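PDB 6EU9: retinoic acid receptor from Platynereis dumerilii, which binds all-trans retinoic acid through its ligand-binding domain and, as a nuclear receptor, probably controls transcription in response to it. Local coordinates for residues Ser152-Ile157 / Pro176-Leu181. Residues are numbered along the deposited sequence; the frame is centred on the assembly and turned at random.
Sequences SLICLI and PILETL
The carbonyl oxygen of Pro176, in the turn that leads into Ile177 of helix 167-188, takes two donors from Thr180. The backbone N of Thr180 lies 2.8 Å from Pro176 O, and its hydroxyl OG1 folds back onto the same oxygen from the opposite face of the carbonyl plane, 38° out of it. Thr180 packs against helix 6-22, and the side chains that meet between 152-157 and 176-181 are all apolar, with no hydrogen bond between these segments.

Ile154 carries the contact and illustrates how one branched side chain can serve several neighbours. Its CG1 stands beside the backbone N (chi1 -73°), and the side chains of Ile154 and Ile177 slide past each other in opposite directions, with Ile154 CG1 3.7 Å from Ile177 CG2. The terminal methyl goes further, entering among three residues of the facing helix: Ile154 CD1 is 3.6 Å from Leu178 CD2 and 3.8 Å from Leu181 CD2, with Ile177 CG2 close by. Leu178 leaves its backbone to one side of the partner, but its end swings in, and CD2 touches both branches of Ile154. Leu181 crosses Ile154 at about a right angle. Alongside, Ile177 sends its other branch to Leu153, where Ile177 CD1 meets Leu153 CD2 at 3.8 Å.

Beyond the two segments, Leu153 also rests on Ile15 of helix 6-22, while Ile154 touches Leu203 and Leu181 touches Phe196, both of helix 195-222. Gln174, just before Pro176, reaches the carbonyl oxygen of Ile154 with its NE2.

The axes of 152-156 and 176-181 approach to 10.2 Å and run nearly antiparallel (154°). Aliphatic side chains meet between these helices, an arrangement that belongs to the antiparallel alpha-helical sandwich of nuclear receptor ligand-binding domains.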
ATOM      1  N   SER A 152      -1.443  17.391   6.656  1.00 26.01           N
ATOM      2  CA  SER A 152      -1.940  16.053   6.358  1.00 28.71           C
ATOM      3  C   SER A 152      -0.880  15.183   5.726  1.00 30.25           C
ATOM      4  O   SER A 152      -0.704  14.049   6.147  1.00 30.70           O
ATOM      5  CB  SER A 152      -3.113  16.116   5.426  1.00 30.08           C
ATOM      6  OG  SER A 152      -4.006  17.182   5.866  1.00 35.58           O
ATOM      7  N   LEU A 153      -0.136  15.696   4.741  1.00 29.31           N
ATOM      8  CA  LEU A 153       0.924  14.906   4.113  1.00 25.34           C
ATOM      9  C   LEU A 153       2.027  14.609   5.091  1.00 23.57           C
ATOM     10  O   LEU A 153       2.632  13.540   5.016  1.00 22.84           O
ATOM     11  CB  LEU A 153       1.489  15.620   2.858  1.00 24.58           C
ATOM     12  CG  LEU A 153       2.268  14.694   1.859  1.00 21.30           C
ATOM     13  CD1 LEU A 153       1.352  13.642   1.316  1.00 21.99           C
ATOM     14  CD2 LEU A 153       2.771  15.460   0.698  1.00 18.73           C
ATOM     15  N   ILE A 154       2.349  15.584   5.955  1.00 22.40           N
ATOM     16  CA  ILE A 154       3.384  15.419   6.954  1.00 22.30           C
ATOM     17  C   ILE A 154       3.004  14.321   7.924  1.00 24.34           C
ATOM     18  O   ILE A 154       3.872  13.545   8.335  1.00 23.14           O
ATOM     19  CB  ILE A 154       3.734  16.743   7.630  1.00 20.21           C
ATOM     20  CG1 ILE A 154       4.533  17.619   6.682  1.00 19.00           C
ATOM     21  CG2 ILE A 154       4.351  16.633   9.071  1.00 20.20           C
ATOM     22  CD1 ILE A 154       4.676  19.051   7.154  1.00 21.66           C
ATOM     23  N   CYS A 155       1.711  14.256   8.241  1.00 27.89           N
ATOM     24  CA  CYS A 155       1.172  13.159   9.056  1.00 32.35           C
ATOM     25  C   CYS A 155       1.318  11.865   8.348  1.00 27.12           C
ATOM     26  O   CYS A 155       1.835  10.913   8.898  1.00 25.14           O
ATOM     27  CB  CYS A 155      -0.332  13.307   9.297  1.00 38.37           C
ATOM     28  SG  CYS A 155      -0.699  14.413  10.613  1.00 50.98           S
ATOM     29  N   LEU A 156       0.916  11.891   7.096  1.00 27.38           N
ATOM     30  CA  LEU A 156       1.000  10.765   6.189  1.00 27.81           C
ATOM     31  C   LEU A 156       2.392  10.316   6.048  1.00 27.94           C
ATOM     32  O   LEU A 156       2.616   9.102   6.225  1.00 34.48           O
ATOM     33  CB  LEU A 156       0.379  11.055   4.852  1.00 26.78           C
ATOM     34  CG  LEU A 156       0.231   9.861   3.931  1.00 29.00           C
ATOM     35  CD1 LEU A 156      -0.471   8.655   4.554  1.00 28.91           C
ATOM     36  CD2 LEU A 156      -0.355  10.250   2.604  1.00 28.06           C
ATOM     37  N   ILE A 157       3.297  11.210   5.712  1.00 27.85           N
ATOM     38  CA  ILE A 157       4.682  10.798   5.449  1.00 32.51           C
ATOM     39  C   ILE A 157       5.512  10.854   6.698  1.00 32.34           C
ATOM     40  O   ILE A 157       6.278  11.770   6.896  1.00 31.60           O
ATOM     41  CB  ILE A 157       5.318  11.434   4.176  1.00 33.53           C
ATOM     42  CG1 ILE A 157       4.347  11.175   3.008  1.00 32.88           C
ATOM     43  CG2 ILE A 157       6.644  10.732   3.851  1.00 30.85           C
ATOM     44  CD1 ILE A 157       4.891  11.407   1.639  1.00 36.64           C
ATOM     45  N   PRO A 176      11.673  17.751   2.828  1.00 32.83           N
ATOM     46  CA  PRO A 176      11.359  18.951   2.038  1.00 30.92           C
ATOM     47  C   PRO A 176       9.989  19.548   2.368  1.00 28.45           C
ATOM     48  O   PRO A 176       9.876  20.745   2.332  1.00 29.62           O
ATOM     49  CB  PRO A 176      11.389  18.442   0.547  1.00 25.53           C
ATOM     50  CG  PRO A 176      11.270  16.951   0.674  1.00 26.05           C
ATOM     51  CD  PRO A 176      11.971  16.588   1.931  1.00 28.92           C
ATOM     52  N   ILE A 177       8.987  18.735   2.658  1.00 27.33           N
ATOM     53  CA  ILE A 177       7.636  19.236   2.987  1.00 30.49           C
ATOM     54  C   ILE A 177       7.638  20.025   4.286  1.00 30.35           C
ATOM     55  O   ILE A 177       6.951  21.011   4.428  1.00 32.35           O
ATOM     56  CB  ILE A 177       6.596  18.115   3.113  1.00 29.46           C
ATOM     57  CG1 ILE A 177       6.799  17.102   1.970  1.00 27.60           C
ATOM     58  CG2 ILE A 177       5.183  18.707   3.180  1.00 27.23           C
ATOM     59  CD1 ILE A 177       6.252  15.691   2.239  1.00 26.98           C
ATOM     60  N   LEU A 178       8.438  19.584   5.228  1.00 28.60           N
ATOM     61  CA  LEU A 178       8.662  20.295   6.435  1.00 30.47           C
ATOM     62  C   LEU A 178       9.322  21.636   6.200  1.00 36.75           C
ATOM     63  O   LEU A 178       8.883  22.659   6.738  1.00 43.95           O
ATOM     64  CB  LEU A 178       9.524  19.459   7.356  1.00 29.33           C
ATOM     65  CG  LEU A 178       8.763  18.248   7.898  1.00 28.19           C
ATOM     66  CD1 LEU A 178       9.720  17.156   8.376  1.00 24.38           C
ATOM     67  CD2 LEU A 178       7.757  18.795   8.955  1.00 31.51           C
ATOM     68  N   GLU A 179      10.357  21.660   5.362  1.00 37.85           N
ATOM     69  CA  GLU A 179      11.031  22.904   5.072  1.00 37.75           C
ATOM     70  C   GLU A 179      10.079  23.860   4.347  1.00 34.80           C
ATOM     71  O   GLU A 179      10.020  25.039   4.633  1.00 34.94           O
ATOM     72  CB  GLU A 179      12.304  22.614   4.307  1.00 41.48           C
ATOM     73  CG  GLU A 179      13.303  23.738   4.401  1.00 48.93           C
ATOM     74  CD  GLU A 179      13.818  24.061   5.799  1.00 59.80           C
ATOM     75  OE1 GLU A 179      13.493  23.326   6.790  1.00 65.24           O
ATOM     76  OE2 GLU A 179      14.573  25.067   5.897  1.00 62.45           O
ATOM     77  N   THR A 180       9.305  23.287   3.444  1.00 30.78           N
ATOM     78  CA  THR A 180       8.329  24.032   2.657  1.00 30.27           C
ATOM     79  C   THR A 180       7.256  24.597   3.533  1.00 31.51           C
ATOM     80  O   THR A 180       6.859  25.755   3.323  1.00 31.26           O
ATOM     81  CB  THR A 180       7.655  23.141   1.632  1.00 27.58           C
ATOM     82  OG1 THR A 180       8.709  22.500   0.922  1.00 32.83           O
ATOM     83  CG2 THR A 180       6.879  23.931   0.722  1.00 23.42           C
ATOM     84  N   LEU A 181       6.712  23.785   4.461  1.00 31.43           N
ATOM     85  CA  LEU A 181       5.715  24.282   5.393  1.00 31.96           C
ATOM     86  C   LEU A 181       6.278  25.474   6.207  1.00 29.10           C
ATOM     87  O   LEU A 181       5.600  26.463   6.293  1.00 23.22           O
ATOM     88  CB  LEU A 181       5.133  23.196   6.283  1.00 32.89           C
ATOM     89  CG  LEU A 181       4.152  23.714   7.386  1.00 31.41           C
ATOM     90  CD1 LEU A 181       2.825  24.256   6.833  1.00 27.08           C
ATOM     91  CD2 LEU A 181       3.937  22.578   8.391  1.00 30.65           C
TER